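Local coordinates for glycerate kinase, putative (Thermotoga maritima, PDB 2B8N), which catalyses the magnesium- and ATP-dependent phosphorylation of D-glycerate to 2-phosphoglycerate, a step in the degradation of serine, at residues T325-K330 with N338-L343; M387-Y392 with L404-A409. All coordinates share one frame; numbering follows the deposited sequence.

Interaction 1: residues T325-K330 with N338-L343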
ATOM      1  N   THR A 325      -9.928  -0.264   5.608  1.00 29.63           N
ATOM      2  CA  THR A 325     -10.944  -0.940   6.433  1.00 29.35           C
ATOM      3  C   THR A 325     -10.593  -2.416   6.533  1.00 29.68           C
ATOM      4  O   THR A 325      -9.634  -2.869   5.901  1.00 29.84           O
ATOM      5  CB  THR A 325     -12.359  -0.774   5.864  1.00 28.29           C
ATOM      6  OG1 THR A 325     -12.362  -1.084   4.464  1.00 30.16           O
ATOM      7  CG2 THR A 325     -12.852   0.647   6.052  1.00 31.36           C
ATOM      8  N   VAL A 326     -11.342  -3.144   7.358  1.00 29.77           N
ATOM      9  CA  VAL A 326     -11.209  -4.599   7.478  1.00 28.71           C
ATOM     10  C   VAL A 326     -12.571  -5.247   7.419  1.00 28.17           C
ATOM     11  O   VAL A 326     -13.600  -4.582   7.584  1.00 28.96           O
ATOM     12  CB  VAL A 326     -10.541  -5.017   8.811  1.00 29.46           C
ATOM     13  CG1 VAL A 326      -9.122  -4.464   8.881  1.00 34.27           C
ATOM     14  CG2 VAL A 326     -11.350  -4.527  10.012  1.00 27.65           C
ATOM     15  N   VAL A 327     -12.566  -6.552   7.190  1.00 27.83           N
ATOM     16  CA  VAL A 327     -13.788  -7.337   7.142  1.00 28.48           C
ATOM     17  C   VAL A 327     -13.553  -8.564   7.994  1.00 26.55           C
ATOM     18  O   VAL A 327     -12.585  -9.252   7.759  1.00 26.67           O
ATOM     19  CB  VAL A 327     -14.152  -7.744   5.674  1.00 29.30           C
ATOM     20  CG1 VAL A 327     -15.520  -8.443   5.607  1.00 29.63           C
ATOM     21  CG2 VAL A 327     -14.166  -6.514   4.773  1.00 30.24           C
ATOM     22  N   HIS A 328     -14.413  -8.805   8.987  1.00 26.35           N
ATOM     23  CA  HIS A 328     -14.385 -10.046   9.766  1.00 25.37           C
ATOM     24  C   HIS A 328     -15.210 -11.052   8.991  1.00 25.15           C
ATOM     25  O   HIS A 328     -16.426 -10.996   8.983  1.00 26.05           O
ATOM     26  CB  HIS A 328     -14.957  -9.863  11.174  1.00 25.19           C
ATOM     27  N   VAL A 329     -14.539 -11.966   8.313  1.00 25.70           N
ATOM     28  CA  VAL A 329     -15.199 -12.782   7.330  1.00 26.79           C
ATOM     29  C   VAL A 329     -15.969 -13.862   8.042  1.00 28.54           C
ATOM     30  O   VAL A 329     -15.360 -14.676   8.724  1.00 29.97           O
ATOM     31  CB  VAL A 329     -14.187 -13.409   6.351  1.00 27.38           C
ATOM     32  CG1 VAL A 329     -14.839 -14.519   5.522  1.00 24.35           C
ATOM     33  CG2 VAL A 329     -13.581 -12.318   5.436  1.00 27.19           C
ATOM     34  N   LYS A 330     -17.299 -13.857   7.877  1.00 29.68           N
ATOM     35  CA  LYS A 330     -18.214 -14.827   8.522  1.00 29.22           C
ATOM     36  C   LYS A 330     -18.835 -15.826   7.508  1.00 28.53           C
ATOM     37  O   LYS A 330     -19.181 -16.949   7.887  1.00 26.27           O
ATOM     38  CB  LYS A 330     -19.328 -14.092   9.316  1.00 30.04           C
ATOM     39  CG  LYS A 330     -19.056 -13.889  10.831  1.00 32.63           C
ATOM     40  CD  LYS A 330     -17.922 -12.883  11.108  1.00 40.15           C
ATOM     41  CE  LYS A 330     -17.462 -12.871  12.578  1.00 38.91           C
ATOM     42  N   ASN A 338     -13.795  -2.826   0.109  1.00 27.88           N
ATOM     43  CA  ASN A 338     -14.426  -1.684  -0.543  1.00 26.59           C
ATOM     44  C   ASN A 338     -15.823  -2.026  -1.086  1.00 25.99           C
ATOM     45  O   ASN A 338     -16.729  -1.167  -1.137  1.00 24.97           O
ATOM     46  CB  ASN A 338     -13.506  -1.095  -1.627  1.00 27.47           C
ATOM     47  CG  ASN A 338     -12.197  -0.507  -1.044  1.00 30.23           C
ATOM     48  OD1 ASN A 338     -12.237   0.465  -0.305  1.00 26.13           O
ATOM     49  ND2 ASN A 338     -11.045  -1.094  -1.396  1.00 31.16           N
ATOM     50  N   GLN A 339     -16.023  -3.276  -1.474  1.00 26.02           N
ATOM     51  CA  GLN A 339     -17.326  -3.685  -2.016  1.00 26.38           C
ATOM     52  C   GLN A 339     -18.365  -3.838  -0.894  1.00 26.90           C
ATOM     53  O   GLN A 339     -19.559  -3.548  -1.100  1.00 27.65           O
ATOM     54  CB  GLN A 339     -17.195  -4.962  -2.844  1.00 25.24           C
ATOM     55  CG  GLN A 339     -16.480  -4.755  -4.162  1.00 22.33           C
ATOM     56  CD  GLN A 339     -15.954  -6.037  -4.756  1.00 26.13           C
ATOM     57  OE1 GLN A 339     -16.696  -6.986  -4.936  1.00 33.26           O
ATOM     58  NE2 GLN A 339     -14.670  -6.072  -5.064  1.00 31.73           N
ATOM     59  N   GLU A 340     -17.913  -4.247   0.296  1.00 26.19           N
ATOM     60  CA  GLU A 340     -18.804  -4.313   1.472  1.00 27.41           C
ATOM     61  C   GLU A 340     -19.182  -2.934   1.971  1.00 27.24           C
ATOM     62  O   GLU A 340     -20.324  -2.704   2.348  1.00 25.57           O
ATOM     63  CB  GLU A 340     -18.202  -5.123   2.617  1.00 26.50           C
ATOM     64  CG  GLU A 340     -18.308  -6.593   2.365  1.00 32.74           C
ATOM     65  CD  GLU A 340     -18.311  -7.410   3.606  1.00 37.01           C
ATOM     66  OE1 GLU A 340     -18.318  -6.827   4.725  1.00 31.44           O
ATOM     67  OE2 GLU A 340     -18.317  -8.648   3.435  1.00 38.30           O
ATOM     68  N   LEU A 341     -18.211  -2.028   1.975  1.00 27.62           N
ATOM     69  CA  LEU A 341     -18.453  -0.653   2.389  1.00 28.43           C
ATOM     70  C   LEU A 341     -19.534  -0.020   1.476  1.00 29.12           C
ATOM     71  O   LEU A 341     -20.480   0.590   1.975  1.00 27.60           O
ATOM     72  CB  LEU A 341     -17.142   0.133   2.365  1.00 26.86           C
ATOM     73  CG  LEU A 341     -17.103   1.525   2.984  1.00 26.35           C
ATOM     74  CD1 LEU A 341     -15.689   1.915   3.386  1.00 28.17           C
ATOM     75  CD2 LEU A 341     -17.694   2.596   2.050  1.00 28.73           C
ATOM     76  N   ALA A 342     -19.414  -0.221   0.157  1.00 27.81           N
ATOM     77  CA  ALA A 342     -20.402   0.291  -0.811  1.00 26.91           C
ATOM     78  C   ALA A 342     -21.773  -0.374  -0.667  1.00 27.62           C
ATOM     79  O   ALA A 342     -22.779   0.307  -0.615  1.00 27.02           O
ATOM     80  CB  ALA A 342     -19.892   0.101  -2.220  1.00 27.75           C
ATOM     81  N   LEU A 343     -21.807  -1.711  -0.589  1.00 27.70           N
ATOM     82  CA  LEU A 343     -23.074  -2.445  -0.363  1.00 27.25           C
ATOM     83  C   LEU A 343     -23.833  -2.080   0.930  1.00 26.07           C
ATOM     84  O   LEU A 343     -25.060  -2.059   0.957  1.00 27.43           O
ATOM     85  CB  LEU A 343     -22.833  -3.957  -0.345  1.00 26.43           C
ATOM     86  CG  LEU A 343     -24.109  -4.789  -0.123  1.00 26.66           C
ATOM     87  CD1 LEU A 343     -25.177  -4.465  -1.152  1.00 32.90           C
ATOM     88  CD2 LEU A 343     -23.803  -6.249  -0.195  1.00 29.54           C
TER
HETATM   89  O   HOH W   1     -12.629   0.622   2.495  1.00 24.14           O
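Thr325 and Val327 pack against Leu341 and Glu340 in a largely buried van der Waals contact, bridged by one water, between a loop and the start of a helix. The loop follows strand 317-323 and runs past the first turns of helix 337-348. At one end CG2 of Thr325 meets CD1 of Leu341 at 4.1 Å, the two side chains crossing at about a right angle. With chi1 at 49°, OG1 is tucked over the backbone and faces the water, while CG2 is left for Leu341. OG1 of Thr325 hydrogen-bonds this water at 2.6 Å. The water in turn donates to OD1 of Asn338 at 2.8 Å.

The contact belongs to the MOFRL region of this type-1 glycerate kinase. Here strand 317-323 of the mixed sheet is joined to helix 337-348, and helix 292-309 also packs on Thr325, Val327 and Leu341.

Farther along, Val327 and Glu340 approach from opposite directions. CG1 of Val327 lies 3.3 Å from OE1 of Glu340 and 3.5 Å from OE2, so one methyl meets both carboxylate oxygens. OE2 of Glu340 is hydrogen-bonded to ND2 of Asn398, while OE1 has a long, weak ion pair with Arg293.

Interaction 2: residues M387-Y392 with L404-A409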
HETATM    1  N   MSE A 387     -35.475  -7.363  -8.116  1.00 29.60           N
HETATM    2  CA  MSE A 387     -35.096  -8.648  -8.717  1.00 31.69           C
HETATM    3  C   MSE A 387     -35.355  -9.867  -7.807  1.00 29.74           C
HETATM    4  O   MSE A 387     -35.085 -11.013  -8.189  1.00 28.63           O
HETATM    5  CB  MSE A 387     -33.645  -8.606  -9.117  1.00 31.58           C
HETATM    6  CG  MSE A 387     -33.350  -7.609 -10.201  1.00 34.68           C
HETATM    7 SE   MSE A 387     -31.417  -7.407 -10.309  1.00 38.88          SE
HETATM    8  CE  MSE A 387     -30.882  -9.358 -10.482  1.00 37.62           C
ATOM      9  N   GLY A 388     -35.903  -9.619  -6.621  1.00 29.49           N
ATOM     10  CA  GLY A 388     -36.170 -10.676  -5.657  1.00 28.64           C
ATOM     11  C   GLY A 388     -34.978 -10.977  -4.761  1.00 28.97           C
ATOM     12  O   GLY A 388     -34.985 -11.978  -4.053  1.00 28.49           O
ATOM     13  N   GLU A 389     -33.952 -10.128  -4.780  1.00 28.77           N
ATOM     14  CA  GLU A 389     -32.759 -10.377  -3.980  1.00 29.54           C
ATOM     15  C   GLU A 389     -32.841  -9.581  -2.682  1.00 29.81           C
ATOM     16  O   GLU A 389     -33.488  -8.544  -2.630  1.00 29.91           O
ATOM     17  CB  GLU A 389     -31.495  -9.997  -4.755  1.00 30.34           C
ATOM     18  CG  GLU A 389     -31.280 -10.722  -6.071  1.00 31.98           C
ATOM     19  CD  GLU A 389     -30.813 -12.161  -5.907  1.00 37.01           C
ATOM     20  OE1 GLU A 389     -30.847 -12.709  -4.786  1.00 39.81           O
ATOM     21  OE2 GLU A 389     -30.394 -12.756  -6.918  1.00 40.26           O
ATOM     22  N   ASP A 390     -32.183 -10.076  -1.636  1.00 30.52           N
ATOM     23  CA  ASP A 390     -32.083  -9.369  -0.347  1.00 30.47           C
ATOM     24  C   ASP A 390     -30.642  -8.883  -0.077  1.00 29.31           C
ATOM     25  O   ASP A 390     -29.738  -9.695   0.153  1.00 28.31           O
ATOM     26  CB  ASP A 390     -32.539 -10.260   0.810  1.00 30.77           C
ATOM     27  CG  ASP A 390     -32.306  -9.607   2.169  1.00 36.37           C
ATOM     28  OD1 ASP A 390     -32.320  -8.363   2.248  1.00 36.67           O
ATOM     29  OD2 ASP A 390     -32.090 -10.339   3.156  1.00 46.03           O
ATOM     30  N   PRO A 391     -30.425  -7.557  -0.095  1.00 27.92           N
ATOM     31  CA  PRO A 391     -29.114  -6.978   0.203  1.00 27.74           C
ATOM     32  C   PRO A 391     -28.427  -7.425   1.515  1.00 27.78           C
ATOM     33  O   PRO A 391     -27.212  -7.636   1.505  1.00 26.94           O
ATOM     34  CB  PRO A 391     -29.419  -5.481   0.234  1.00 27.26           C
ATOM     35  CG  PRO A 391     -30.536  -5.333  -0.724  1.00 24.50           C
ATOM     36  CD  PRO A 391     -31.397  -6.514  -0.459  1.00 27.55           C
ATOM     37  N   TYR A 392     -29.178  -7.562   2.620  1.00 28.90           N
ATOM     38  CA  TYR A 392     -28.590  -7.989   3.916  1.00 29.53           C
ATOM     39  C   TYR A 392     -28.018  -9.393   3.855  1.00 29.03           C
ATOM     40  O   TYR A 392     -27.011  -9.686   4.491  1.00 30.75           O
ATOM     41  CB  TYR A 392     -29.605  -7.979   5.057  1.00 31.86           C
ATOM     42  CG  TYR A 392     -30.117  -6.616   5.396  1.00 41.07           C
ATOM     43  CD1 TYR A 392     -29.440  -5.798   6.312  1.00 47.18           C
ATOM     44  CD2 TYR A 392     -31.286  -6.124   4.795  1.00 46.18           C
ATOM     45  CE1 TYR A 392     -29.921  -4.517   6.625  1.00 45.76           C
ATOM     46  CE2 TYR A 392     -31.775  -4.858   5.094  1.00 46.95           C
ATOM     47  CZ  TYR A 392     -31.092  -4.060   6.010  1.00 46.70           C
ATOM     48  OH  TYR A 392     -31.589  -2.801   6.292  1.00 49.36           O
ATOM     49  N   LEU A 404     -23.383  -6.427  -6.025  1.00 26.47           N
ATOM     50  CA  LEU A 404     -23.054  -5.257  -6.840  1.00 27.31           C
ATOM     51  C   LEU A 404     -23.089  -5.555  -8.351  1.00 28.14           C
ATOM     52  O   LEU A 404     -23.557  -4.719  -9.119  1.00 30.61           O
ATOM     53  CB  LEU A 404     -21.699  -4.672  -6.418  1.00 27.66           C
ATOM     54  CG  LEU A 404     -21.525  -4.225  -4.949  1.00 28.18           C
ATOM     55  CD1 LEU A 404     -20.059  -3.994  -4.630  1.00 33.14           C
ATOM     56  CD2 LEU A 404     -22.331  -2.953  -4.620  1.00 25.29           C
ATOM     57  N   LYS A 405     -22.618  -6.727  -8.782  1.00 27.69           N
ATOM     58  CA  LYS A 405     -22.720  -7.096 -10.212  1.00 27.59           C
ATOM     59  C   LYS A 405     -24.183  -7.120 -10.679  1.00 27.42           C
ATOM     60  O   LYS A 405     -24.503  -6.630 -11.755  1.00 26.94           O
ATOM     61  CB  LYS A 405     -22.058  -8.451 -10.533  1.00 27.17           C
ATOM     62  N   LYS A 406     -25.061  -7.679  -9.851  1.00 27.33           N
ATOM     63  CA  LYS A 406     -26.479  -7.820 -10.182  1.00 28.17           C
ATOM     64  C   LYS A 406     -27.192  -6.485 -10.298  1.00 27.85           C
ATOM     65  O   LYS A 406     -28.253  -6.390 -10.906  1.00 28.17           O
ATOM     66  CB  LYS A 406     -27.220  -8.636  -9.111  1.00 27.81           C
ATOM     67  CG  LYS A 406     -27.026 -10.128  -9.203  1.00 28.75           C
ATOM     68  CD  LYS A 406     -27.695 -10.840  -8.037  1.00 30.52           C
ATOM     69  CE  LYS A 406     -27.294 -12.304  -7.984  1.00 29.63           C
ATOM     70  NZ  LYS A 406     -27.758 -12.996  -9.196  1.00 33.62           N
ATOM     71  N   SER A 407     -26.639  -5.462  -9.686  1.00 26.35           N
ATOM     72  CA  SER A 407     -27.287  -4.172  -9.690  1.00 27.26           C
ATOM     73  C   SER A 407     -26.458  -3.122 -10.441  1.00 26.91           C
ATOM     74  O   SER A 407     -26.707  -1.912 -10.305  1.00 25.56           O
ATOM     75  CB  SER A 407     -27.527  -3.745  -8.242  1.00 28.54           C
ATOM     76  OG  SER A 407     -26.376  -3.996  -7.461  1.00 26.63           O
ATOM     77  N   GLY A 408     -25.474  -3.583 -11.222  1.00 25.79           N
ATOM     78  CA  GLY A 408     -24.657  -2.708 -12.065  1.00 25.16           C
ATOM     79  C   GLY A 408     -23.881  -1.682 -11.284  1.00 26.71           C
ATOM     80  O   GLY A 408     -23.763  -0.528 -11.709  1.00 28.49           O
ATOM     81  N   ALA A 409     -23.347  -2.095 -10.139  1.00 26.58           N
ATOM     82  CA  ALA A 409     -22.751  -1.168  -9.180  1.00 25.31           C
ATOM     83  C   ALA A 409     -21.297  -1.519  -8.839  1.00 26.43           C
ATOM     84  O   ALA A 409     -20.742  -0.995  -7.870  1.00 26.33           O
ATOM     85  CB  ALA A 409     -23.607  -1.134  -7.927  1.00 24.20           C
TER
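Glu389 and Lys406 cross at about a right angle, the carboxylate of one lying against the far end of the other. OE2 of Glu389 does most of the touching. It is 3.3 Å from CE of Lys406 and 3.5 Å from NZ, the latter a salt bridge. The methylenes meet too, CG of Glu389 lying 4.1 Å from CD of Lys406. The lysine chain is extended as far as CE and then bends at its last torsion (chi4 -63°), so CE is nearer to OE2 than NZ is, and the salt bridge is a fairly long one. The other oxygen of Glu389, OE1, is hydrogen-bonded to the hydroxyl of Tyr394, so the two oxygens have different partners. An alanine in place of Glu389 would probably leave the ammonium of Lys406 without this countercharge and the Tyr394 hydroxyl without this partner.

Two helix ends meet here at the surface of the MOFRL region. Gly388, with positive phi, closes helix 380-386 in a Schellman motif. Gly408 is the C-prime residue of another, which ends helix 400-406. In that second motif Leu404 O accepts from both Ala409 N and Ser407 N. Asp390 is the N-cap of helix 391-396, and its OD1 accepts a weak capping bond from Tyr392 N.

Met387, present as selenomethionine, approaches the base of Lys406. Its selenium lies 3.4 Å from the carbonyl O of Lys406, and its CE is 4.0 Å from CB of the same lysine. A bend at chi3 (52°) brings this terminal methyl to the lysine. The two side chains cross obliquely. Lys406 also packs on Leu384 of helix 380-386.

Interaction 1 closes before interaction 2 opens along the chain, and their centres are about 16 Å apart. All four segments lie within the MOFRL region, on the same side of the chain's centre. Helix 337-348 joins them. Gln339 CB packs on Leu404 CD1 at 3.5 Å, and Leu343 CD2 lies 4.1 Å from Pro391 O. Helices 391-396 and 400-406, which interaction 2 brings in, also touch this helix: Glu340 packs on Leu395 and Ser400. Interaction 1 is the inner, buried contact and interaction 2 the outer, surface one. Together they pack a loop and two short helices, 391-396 and 400-406, around helix 337-348, from the buried side out to the surface.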